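Local coordinates for protein type 3 secretion system regulator YopR (Yersinia pestis, PDB 1Z21) that may regulate assembly of the type III secretion injectisome, possibly by controlling secretion or polymerization of the needle subunit YscF, and is involved in pathogenesis, at residues 34-37 / 38-42; 60-63 / 64-68; 77-80 / 81-84; 99-102 / 103-106. All coordinates share one frame; numbering follows the deposited sequence.

Contact 1. Residues 34-37 / 38-42; sequences PVRE and ALLAR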
loop_
_atom_site.group_PDB
_atom_site.type_symbol
_atom_site.label_atom_id
_atom_site.label_comp_id
_atom_site.label_asym_id
_atom_site.label_seq_id
_atom_site.Cartn_x
_atom_site.Cartn_y
_atom_site.Cartn_z
ATOM N N PRO A 34 -3.116 -5.415 6.135
ATOM C CA PRO A 34 -2.265 -4.863 7.194
ATOM C C PRO A 34 -1.607 -3.538 6.792
ATOM O O PRO A 34 -1.316 -2.723 7.668
ATOM C CB PRO A 34 -1.207 -5.954 7.410
ATOM C CG PRO A 34 -1.183 -6.719 6.147
ATOM C CD PRO A 34 -2.591 -6.705 5.657
ATOM N N VAL A 35 -1.395 -3.322 5.493
ATOM C CA VAL A 35 -0.739 -2.102 5.039
ATOM C C VAL A 35 -1.684 -0.930 5.187
ATOM O O VAL A 35 -1.286 0.124 5.675
ATOM C CB VAL A 35 -0.253 -2.215 3.589
ATOM C CG1 VAL A 35 0.568 -0.991 3.212
ATOM C CG2 VAL A 35 0.570 -3.499 3.411
ATOM N N ARG A 36 -2.930 -1.122 4.761
ATOM C CA ARG A 36 -3.977 -0.132 4.943
ATOM C C ARG A 36 -4.136 0.196 6.423
ATOM O O ARG A 36 -4.186 1.363 6.797
ATOM C CB ARG A 36 -5.300 -0.628 4.362
ATOM C CG ARG A 36 -6.411 0.421 4.401
ATOM C CD ARG A 36 -7.750 -0.073 3.932
ATOM N NE ARG A 36 -7.717 -0.567 2.551
ATOM C CZ ARG A 36 -7.905 -1.834 2.186
ATOM N NH1 ARG A 36 -8.127 -2.788 3.086
ATOM N NH2 ARG A 36 -7.861 -2.149 0.903
ATOM N N GLU A 37 -4.218 -0.826 7.271
ATOM C CA GLU A 37 -4.339 -0.605 8.723
ATOM C C GLU A 37 -3.196 0.259 9.263
ATOM O O GLU A 37 -3.426 1.191 10.040
ATOM C CB GLU A 37 -4.418 -1.938 9.476
ATOM C CG GLU A 37 -5.741 -2.652 9.224
ATOM C CD GLU A 37 -5.805 -4.084 9.734
ATOM O OE1 GLU A 37 -4.752 -4.713 10.004
ATOM O OE2 GLU A 37 -6.942 -4.590 9.846
ATOM N N ALA A 38 -1.970 -0.030 8.839
ATOM C CA ALA A 38 -0.809 0.718 9.314
ATOM C C ALA A 38 -0.827 2.163 8.798
ATOM O O ALA A 38 -0.440 3.091 9.509
ATOM C CB ALA A 38 0.461 0.018 8.900
ATOM N N LEU A 39 -1.284 2.351 7.566
ATOM C CA LEU A 39 -1.342 3.686 6.968
ATOM C C LEU A 39 -2.461 4.512 7.590
ATOM O O LEU A 39 -2.308 5.701 7.818
ATOM C CB LEU A 39 -1.524 3.594 5.451
ATOM C CG LEU A 39 -0.271 3.186 4.659
ATOM C CD1 LEU A 39 -0.628 2.900 3.218
ATOM C CD2 LEU A 39 0.823 4.248 4.713
ATOM N N LEU A 40 -3.591 3.881 7.866
ATOM C CA LEU A 40 -4.696 4.572 8.524
ATOM C C LEU A 40 -4.318 4.980 9.952
ATOM O O LEU A 40 -4.761 6.019 10.440
ATOM C CB LEU A 40 -5.954 3.702 8.502
ATOM C CG LEU A 40 -6.689 3.727 7.156
ATOM C CD1 LEU A 40 -7.833 2.716 7.148
ATOM C CD2 LEU A 40 -7.216 5.113 6.826
ATOM N N ALA A 41 -3.474 4.187 10.603
ATOM C CA ALA A 41 -2.981 4.505 11.942
ATOM C C ALA A 41 -2.064 5.725 11.927
ATOM O O ALA A 41 -2.001 6.455 12.911
ATOM C CB ALA A 41 -2.256 3.313 12.540
ATOM N N ARG A 42 -1.354 5.950 10.823
ATOM C CA ARG A 42 -0.480 7.125 10.690
ATOM C C ARG A 42 -1.189 8.353 10.117
ATOM O O ARG A 42 -0.845 9.477 10.467
ATOM C CB ARG A 42 0.721 6.801 9.799
ATOM C CG ARG A 42 1.592 5.669 10.318
ATOM C CD ARG A 42 2.617 6.176 11.320
ATOM N NE ARG A 42 3.711 6.892 10.669
ATOM C CZ ARG A 42 4.930 6.391 10.492
ATOM N NH2 ARG A 42 5.862 7.116 9.888
#
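Val35 and Leu39, one helical turn apart on helix 25-43, illustrate how an amphipathic helix in an all-helical core domain builds an apolar stripe from residues i and i+4. Their side chains lie alongside each other and point the same way, CG1 of Val35 meeting CD1 of Leu39 at 4.1 Å. The valine puts CG1 anti to its own nitrogen (chi1 -173°), which carries that methyl along the helix toward the next turn; CG2 is left to pack on Phe66. Arg36 and Leu40 repeat the pattern one residue on: the aliphatic CG of Arg36 touches CD1 of Leu40 at 3.9 Å, again with the two chains side by side.

The backbone supplies four i to i+4 hydrogen bonds, donated by the nitrogens of Ala38, Leu39, Leu40 and Ala41. That from Leu40 N to Arg36 O is the shortest, at 2.8 Å.

Charge enters through Arg36. Its guanidinium turns from the stripe, the chain bending at chi3 (-59°), to form a salt bridge with Glu29 and to donate to the carbonyls of Gln79 and Val80, tying this helix to the end of helix 71-82. Ala38 faces Val62 of helix 52-66, and Leu39 and Leu40 both reach Leu96 of helix 94-107. Beside the backbone, CG of Leu39 rests 3.4 Å from Val35 O.

Contact 2. Residues 60-63 / 64-68; sequences RSVL and QQFDS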
loop_
_atom_site.group_PDB
_atom_site.type_symbol
_atom_site.label_atom_id
_atom_site.label_comp_id
_atom_site.label_asym_id
_atom_site.label_seq_id
_atom_site.Cartn_x
_atom_site.Cartn_y
_atom_site.Cartn_z
ATOM N N ARG A 60 6.463 5.640 2.559
ATOM C CA ARG A 60 7.377 4.630 2.007
ATOM C C ARG A 60 7.940 3.737 3.110
ATOM O O ARG A 60 8.116 2.550 2.903
ATOM C CB ARG A 60 8.483 5.283 1.196
ATOM C CG ARG A 60 7.936 6.076 0.027
ATOM C CD ARG A 60 8.964 6.510 -0.971
ATOM N NE ARG A 60 9.757 7.634 -0.491
ATOM C CZ ARG A 60 9.664 8.894 -0.917
ATOM N NH1 ARG A 60 8.781 9.273 -1.832
ATOM N NH2 ARG A 60 10.473 9.804 -0.404
ATOM N N SER A 61 8.148 4.306 4.296
ATOM C CA SER A 61 8.625 3.550 5.451
ATOM C C SER A 61 7.640 2.457 5.857
ATOM O O SER A 61 8.042 1.327 6.158
ATOM C CB SER A 61 8.876 4.483 6.632
ATOM O OG SER A 61 9.280 3.720 7.734
ATOM N N VAL A 62 6.352 2.800 5.846
ATOM C CA VAL A 62 5.285 1.831 6.081
ATOM C C VAL A 62 5.281 0.738 4.997
ATOM O O VAL A 62 5.232 -0.447 5.309
ATOM C CB VAL A 62 3.892 2.498 6.169
ATOM C CG1 VAL A 62 2.806 1.436 6.354
ATOM C CG2 VAL A 62 3.839 3.508 7.322
ATOM N N LEU A 63 5.346 1.121 3.728
ATOM C CA LEU A 63 5.348 0.128 2.657
ATOM C C LEU A 63 6.499 -0.861 2.833
ATOM O O LEU A 63 6.308 -2.071 2.663
ATOM C CB LEU A 63 5.431 0.799 1.279
ATOM C CG LEU A 63 4.243 1.670 0.851
ATOM C CD1 LEU A 63 4.500 2.267 -0.516
ATOM C CD2 LEU A 63 2.922 0.903 0.849
ATOM N N GLN A 64 7.677 -0.340 3.198
ATOM C CA GLN A 64 8.892 -1.145 3.382
ATOM C C GLN A 64 8.781 -2.153 4.523
ATOM O O GLN A 64 9.488 -3.158 4.520
ATOM C CB GLN A 64 10.105 -0.234 3.635
ATOM C CG GLN A 64 11.465 -0.965 3.706
ATOM C CD GLN A 64 11.769 -1.778 2.455
ATOM O OE1 GLN A 64 12.074 -2.980 2.528
ATOM N NE2 GLN A 64 11.677 -1.134 1.305
ATOM N N GLN A 65 7.919 -1.883 5.499
ATOM C CA GLN A 65 7.676 -2.823 6.594
ATOM C C GLN A 65 7.148 -4.165 6.089
ATOM O O GLN A 65 7.342 -5.203 6.738
ATOM C CB GLN A 65 6.666 -2.258 7.606
ATOM C CG GLN A 65 7.187 -1.159 8.551
ATOM C CD GLN A 65 6.057 -0.461 9.329
ATOM O OE1 GLN A 65 5.002 -1.052 9.568
ATOM N NE2 GLN A 65 6.276 0.794 9.705
ATOM N N PHE A 66 6.471 -4.129 4.947
ATOM C CA PHE A 66 5.747 -5.284 4.408
ATOM C C PHE A 66 6.374 -5.874 3.151
ATOM O O PHE A 66 6.428 -7.093 3.004
ATOM C CB PHE A 66 4.301 -4.886 4.123
ATOM C CG PHE A 66 3.529 -4.553 5.357
ATOM C CD1 PHE A 66 2.995 -5.570 6.139
ATOM C CD2 PHE A 66 3.373 -3.241 5.765
ATOM C CE1 PHE A 66 2.304 -5.285 7.296
ATOM C CE2 PHE A 66 2.670 -2.948 6.933
ATOM C CZ PHE A 66 2.140 -3.975 7.695
ATOM N N ASP A 67 6.815 -5.020 2.235
ATOM C CA ASP A 67 7.274 -5.455 0.922
ATOM C C ASP A 67 8.479 -4.655 0.483
ATOM O O ASP A 67 8.553 -3.460 0.721
ATOM C CB ASP A 67 6.176 -5.247 -0.128
ATOM C CG ASP A 67 4.900 -5.951 0.213
ATOM O OD1 ASP A 67 4.950 -7.190 0.372
ATOM O OD2 ASP A 67 3.795 -5.363 0.328
ATOM N N SER A 68 9.385 -5.320 -0.215
ATOM C CA SER A 68 10.536 -4.678 -0.832
ATOM C C SER A 68 10.117 -3.751 -1.960
ATOM O O SER A 68 9.084 -3.958 -2.605
ATOM C CB SER A 68 11.468 -5.744 -1.389
ATOM O OG SER A 68 11.928 -6.557 -0.336
HETATM O O HOH W 1 3.852 -2.623 0.982
#
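Between Arg60 and Asp67 the helical bonding changes from the regular bond Gln64 N to Arg60 O (2.9 Å) to a weakly bonded last turn, where Gln65 N makes two weak bonds, to Ser61 O and Val62 O, and Leu63 O accepts from both Phe66 N and Asp67 N. The two bonds at Leu63 O differ in direction: Asp67 N, 3.0 Å away, lies almost in line with the carbonyl, while Phe66 N sits 50° above its plane. A water donates to Leu63 O as well and, at 2.8 Å, to OD2 of Asp67.

Phe66 turns a ring edge to the preceding turn. Its CD2 comes within 3.4 Å of Val62 O, near the ring plane, and CE2 looks across at CG1 of Val62 from 4.4 Å. In Gln65, chi1 (-75°) sets CG beside the backbone nitrogen and turns the chain back alongside Val62; extended beyond CG, it brings NE2 to 3.9 Å from CA of Val62.

Asp67 is buried, yet its carboxylate is bound by Arg10 in a salt bridge and by the indole nitrogen of Trp14, which join it to helix 6-19. Such neighbours would favour the charged carboxylate, while the water ties it back to Leu63 O of its own helix.

Contact 3. Residues 77-80 / 81-84; sequences LLQV and LEGI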
loop_
_atom_site.group_PDB
_atom_site.type_symbol
_atom_site.label_atom_id
_atom_site.label_comp_id
_atom_site.label_asym_id
_atom_site.label_seq_id
_atom_site.Cartn_x
_atom_site.Cartn_y
_atom_site.Cartn_z
ATOM N N LEU A 77 -0.521 -0.083 -3.119
ATOM C CA LEU A 77 -1.038 1.285 -3.019
ATOM C C LEU A 77 -2.420 1.411 -3.660
ATOM O O LEU A 77 -3.331 1.968 -3.063
ATOM C CB LEU A 77 -0.049 2.299 -3.647
ATOM C CG LEU A 77 1.184 2.632 -2.787
ATOM C CD1 LEU A 77 2.204 3.417 -3.605
ATOM C CD2 LEU A 77 0.776 3.386 -1.547
ATOM N N LEU A 78 -2.561 0.865 -4.862
ATOM C CA LEU A 78 -3.825 0.877 -5.586
ATOM C C LEU A 78 -4.891 0.106 -4.807
ATOM O O LEU A 78 -6.013 0.571 -4.668
ATOM C CB LEU A 78 -3.643 0.321 -7.002
ATOM C CG LEU A 78 -2.862 1.291 -7.903
ATOM C CD1 LEU A 78 -2.387 0.648 -9.185
ATOM C CD2 LEU A 78 -3.689 2.505 -8.221
ATOM N N GLN A 79 -4.527 -1.038 -4.245
ATOM C CA GLN A 79 -5.506 -1.821 -3.491
ATOM C C GLN A 79 -5.901 -1.149 -2.173
ATOM O O GLN A 79 -7.058 -1.171 -1.797
ATOM C CB GLN A 79 -5.013 -3.251 -3.271
ATOM C CG GLN A 79 -6.069 -4.169 -2.616
ATOM C CD GLN A 79 -7.306 -4.371 -3.482
ATOM O OE1 GLN A 79 -7.217 -4.376 -4.719
ATOM N NE2 GLN A 79 -8.463 -4.554 -2.838
ATOM N N VAL A 80 -4.952 -0.525 -1.489
ATOM C CA VAL A 80 -5.252 0.263 -0.300
ATOM C C VAL A 80 -6.336 1.312 -0.618
ATOM O O VAL A 80 -7.309 1.465 0.127
ATOM C CB VAL A 80 -3.974 0.941 0.281
ATOM C CG1 VAL A 80 -4.324 2.004 1.306
ATOM C CG2 VAL A 80 -3.053 -0.092 0.918
ATOM N N LEU A 81 -6.162 2.033 -1.722
ATOM C CA LEU A 81 -7.135 3.047 -2.134
ATOM C C LEU A 81 -8.547 2.471 -2.273
ATOM O O LEU A 81 -9.515 3.132 -1.908
ATOM C CB LEU A 81 -6.722 3.701 -3.456
ATOM C CG LEU A 81 -5.753 4.884 -3.366
ATOM C CD1 LEU A 81 -5.231 5.209 -4.734
ATOM C CD2 LEU A 81 -6.416 6.113 -2.761
ATOM N N GLU A 82 -8.666 1.258 -2.813
ATOM C CA GLU A 82 -9.977 0.613 -2.968
ATOM C C GLU A 82 -10.759 0.457 -1.657
ATOM O O GLU A 82 -11.990 0.449 -1.670
ATOM C CB GLU A 82 -9.851 -0.763 -3.632
ATOM C CG GLU A 82 -9.580 -0.751 -5.123
ATOM C CD GLU A 82 -10.705 -0.124 -5.941
ATOM O OE1 GLU A 82 -11.703 0.334 -5.358
ATOM O OE2 GLU A 82 -10.589 -0.089 -7.177
ATOM N N GLY A 83 -10.042 0.304 -0.542
ATOM C CA GLY A 83 -10.650 0.177 0.770
ATOM C C GLY A 83 -10.734 1.449 1.601
ATOM O O GLY A 83 -11.083 1.386 2.773
ATOM N N ILE A 84 -10.403 2.597 1.015
ATOM C CA ILE A 84 -10.589 3.888 1.678
ATOM C C ILE A 84 -11.353 4.840 0.754
ATOM O O ILE A 84 -11.319 6.062 0.932
ATOM C CB ILE A 84 -9.226 4.487 2.124
ATOM C CG1 ILE A 84 -8.358 4.859 0.912
ATOM C CG2 ILE A 84 -8.478 3.501 3.008
ATOM C CD1 ILE A 84 -6.998 5.453 1.268
#
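The amide of Gln79 and the carboxylate of Glu82 are the flat groups here, and they do not stack: the two side chains cross at about a right angle, their end planes 36° apart. What touches is an amide nitrogen and a methylene, NE2 of Gln79 lying 4.1 Å from CB of Glu82. A bend at chi2 brings the Gln79 amide toward the following turn, where NE2 donates to Glu29 of helix 25-43. In Glu82 the first torsion sets CG beside the backbone nitrogen, 3.8 Å from Leu78 O, and the bend beyond it leads the carboxylate away.

The side chain of Ile84 packs against the carbonyl oxygen of Val80. CG1 and CG2 of Ile84 both approach this oxygen from the same side, at 3.6 Å and 3.7 Å, and the apolar meeting is that of CD1 with CG1 of Val80, at 4.4 Å. With chi1 at 67°, CG1 of Ile84 falls between its own nitrogen and carbonyl carbon, an orientation that sends the end of the chain back over the preceding turn.

The backbone gives way in the same place. Leu81 N bonds to Leu77 O at 3.1 Å and Glu82 N weakly to Leu78 O, but Gly83 N turns to Val80 O, a bond of 3.0 Å whose donor stands 56° above the carbonyl plane. Leu81 meanwhile packs on Ser97 and Ile100 of helix 94-107. With Gly83 N to Val80 O and Ile84 N to Leu81 O, i to i+3 bonds replace the i to i+4 pattern, as is common at the C-terminal end of an alpha helix, here helix 71-82 of the five-helix core domain.

Contact 4. Residues 99-102 / 103-106; sequences LINK and ELMI
Ile100 and Leu104 lie side by side and point the same way, with CG2 of Ile100 3.8 Å from CD1 of Leu104. The isoleucine has this branch anti to its backbone nitrogen, an orientation that runs CG2 toward the next turn while CG1 takes the other direction; the leucine holds CG over the helix, 3.5 Å from Ile100 O. Asn101 meets the same CD1 at a slant, its OD1 4.1 Å away, a polar atom beside a methyl.

Further along, Ile106 folds CG1 back against the carbonyl of Lys102, one turn earlier, 3.5 Å from Lys102 O. Beneath the side chains run four i to i+4 bonds, of which Leu104 N to Ile100 O is the shortest at 2.9 Å.

Glu103 departs from the helix by a different route. Its CG is anti to the nitrogen and the chain then bends at chi2 (60°), leading the carboxylate away to Arg60 of helix 52-66, whose salt bridge satisfies this buried charge, while its aliphatic part touches Leu77. Buried Ile100 packs on Val80 of helix 71-82, and Leu104 on Leu78, whereas Asn101 and Met105 are exposed; this division marks helix 94-107 as an amphipathic helix of an all-helical domain.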
loop_
_atom_site.group_PDB
_atom_site.type_symbol
_atom_site.label_atom_id
_atom_site.label_comp_id
_atom_site.label_asym_id
_atom_site.label_seq_id
_atom_site.Cartn_x
_atom_site.Cartn_y
_atom_site.Cartn_z
ATOM N N LEU A 99 -1.946 11.420 -0.771
ATOM C CA LEU A 99 -0.597 10.919 -0.519
ATOM C C LEU A 99 -0.252 9.753 -1.432
ATOM O O LEU A 99 0.835 9.691 -1.999
ATOM C CB LEU A 99 -0.495 10.412 0.919
ATOM C CG LEU A 99 0.587 10.944 1.829
ATOM C CD1 LEU A 99 0.705 12.462 1.705
ATOM C CD2 LEU A 99 0.223 10.527 3.249
ATOM N N ILE A 100 -1.182 8.805 -1.531
ATOM C CA ILE A 100 -0.983 7.612 -2.330
ATOM C C ILE A 100 -0.791 7.988 -3.777
ATOM O O ILE A 100 0.113 7.500 -4.453
ATOM C CB ILE A 100 -2.170 6.647 -2.165
ATOM C CG1 ILE A 100 -2.080 5.981 -0.792
ATOM C CG2 ILE A 100 -2.171 5.600 -3.287
ATOM C CD1 ILE A 100 -3.272 5.096 -0.463
ATOM N N ASN A 101 -1.633 8.888 -4.254
ATOM C CA ASN A 101 -1.538 9.303 -5.629
ATOM C C ASN A 101 -0.220 10.031 -5.946
ATOM O O ASN A 101 0.311 9.863 -7.029
ATOM C CB ASN A 101 -2.799 10.071 -6.023
ATOM C CG ASN A 101 -4.039 9.137 -6.104
ATOM O OD1 ASN A 101 -4.021 8.108 -6.806
ATOM N ND2 ASN A 101 -5.089 9.471 -5.362
ATOM N N LYS A 102 0.324 10.784 -4.991
ATOM C CA LYS A 102 1.626 11.429 -5.189
ATOM C C LYS A 102 2.755 10.400 -5.273
ATOM O O LYS A 102 3.642 10.520 -6.112
ATOM C CB LYS A 102 1.901 12.461 -4.089
ATOM C CG LYS A 102 1.003 13.668 -4.187
ATOM C CD LYS A 102 1.561 14.843 -3.477
ATOM C CE LYS A 102 0.606 16.018 -3.534
ATOM N NZ LYS A 102 0.561 16.622 -4.883
ATOM N N GLU A 103 2.720 9.376 -4.421
ATOM C CA GLU A 103 3.693 8.281 -4.518
ATOM C C GLU A 103 3.553 7.496 -5.819
ATOM O O GLU A 103 4.550 7.122 -6.413
ATOM C CB GLU A 103 3.596 7.333 -3.319
ATOM C CG GLU A 103 4.600 6.169 -3.334
ATOM C CD GLU A 103 6.070 6.598 -3.346
ATOM O OE1 GLU A 103 6.386 7.739 -2.941
ATOM O OE2 GLU A 103 6.920 5.776 -3.746
ATOM N N LEU A 104 2.324 7.244 -6.270
ATOM C CA LEU A 104 2.134 6.519 -7.515
ATOM C C LEU A 104 2.739 7.307 -8.685
ATOM O O LEU A 104 3.305 6.721 -9.588
ATOM C CB LEU A 104 0.659 6.188 -7.762
ATOM C CG LEU A 104 0.126 5.046 -6.891
ATOM C CD1 LEU A 104 -1.370 4.967 -6.979
ATOM C CD2 LEU A 104 0.715 3.716 -7.291
ATOM N N MET A 105 2.652 8.632 -8.629
ATOM C CA MET A 105 3.223 9.474 -9.684
ATOM C C MET A 105 4.735 9.332 -9.700
ATOM O O MET A 105 5.333 9.309 -10.763
ATOM C CB MET A 105 2.789 10.933 -9.498
ATOM C CG MET A 105 3.381 11.929 -10.495
ATOM S SD MET A 105 2.676 11.702 -12.109
ATOM C CE MET A 105 1.208 12.706 -11.986
ATOM N N ILE A 106 5.343 9.211 -8.525
ATOM C CA ILE A 106 6.785 8.995 -8.407
ATOM C C ILE A 106 7.199 7.612 -8.920
ATOM O O ILE A 106 8.235 7.474 -9.563
ATOM C CB ILE A 106 7.233 9.213 -6.949
ATOM C CG1 ILE A 106 7.113 10.692 -6.582
ATOM C CG2 ILE A 106 8.683 8.733 -6.709
ATOM C CD1 ILE A 106 7.144 10.954 -5.078
#

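Overall arrangement
The four contacts follow in series along the chain, one on each of the last four helices of the five-helix YopR core, and their side chains join those helices into one unit. Contacts 1 and 2 meet through packing, Pro34 CB lying 3.6 Å from Phe66 CE1. Contacts 2 and 3, with centres about 15 Å apart on opposite sides of the chain's centre, still touch where Leu63 CD1 comes within 4.0 Å of Leu77 CD1. The arginine of contact 1 links it to contact 3, and contact 4 joins contact 3 by packing and contact 2 by a salt bridge. Contacts 1 and 4 do not touch; their centres are about 16 Å apart.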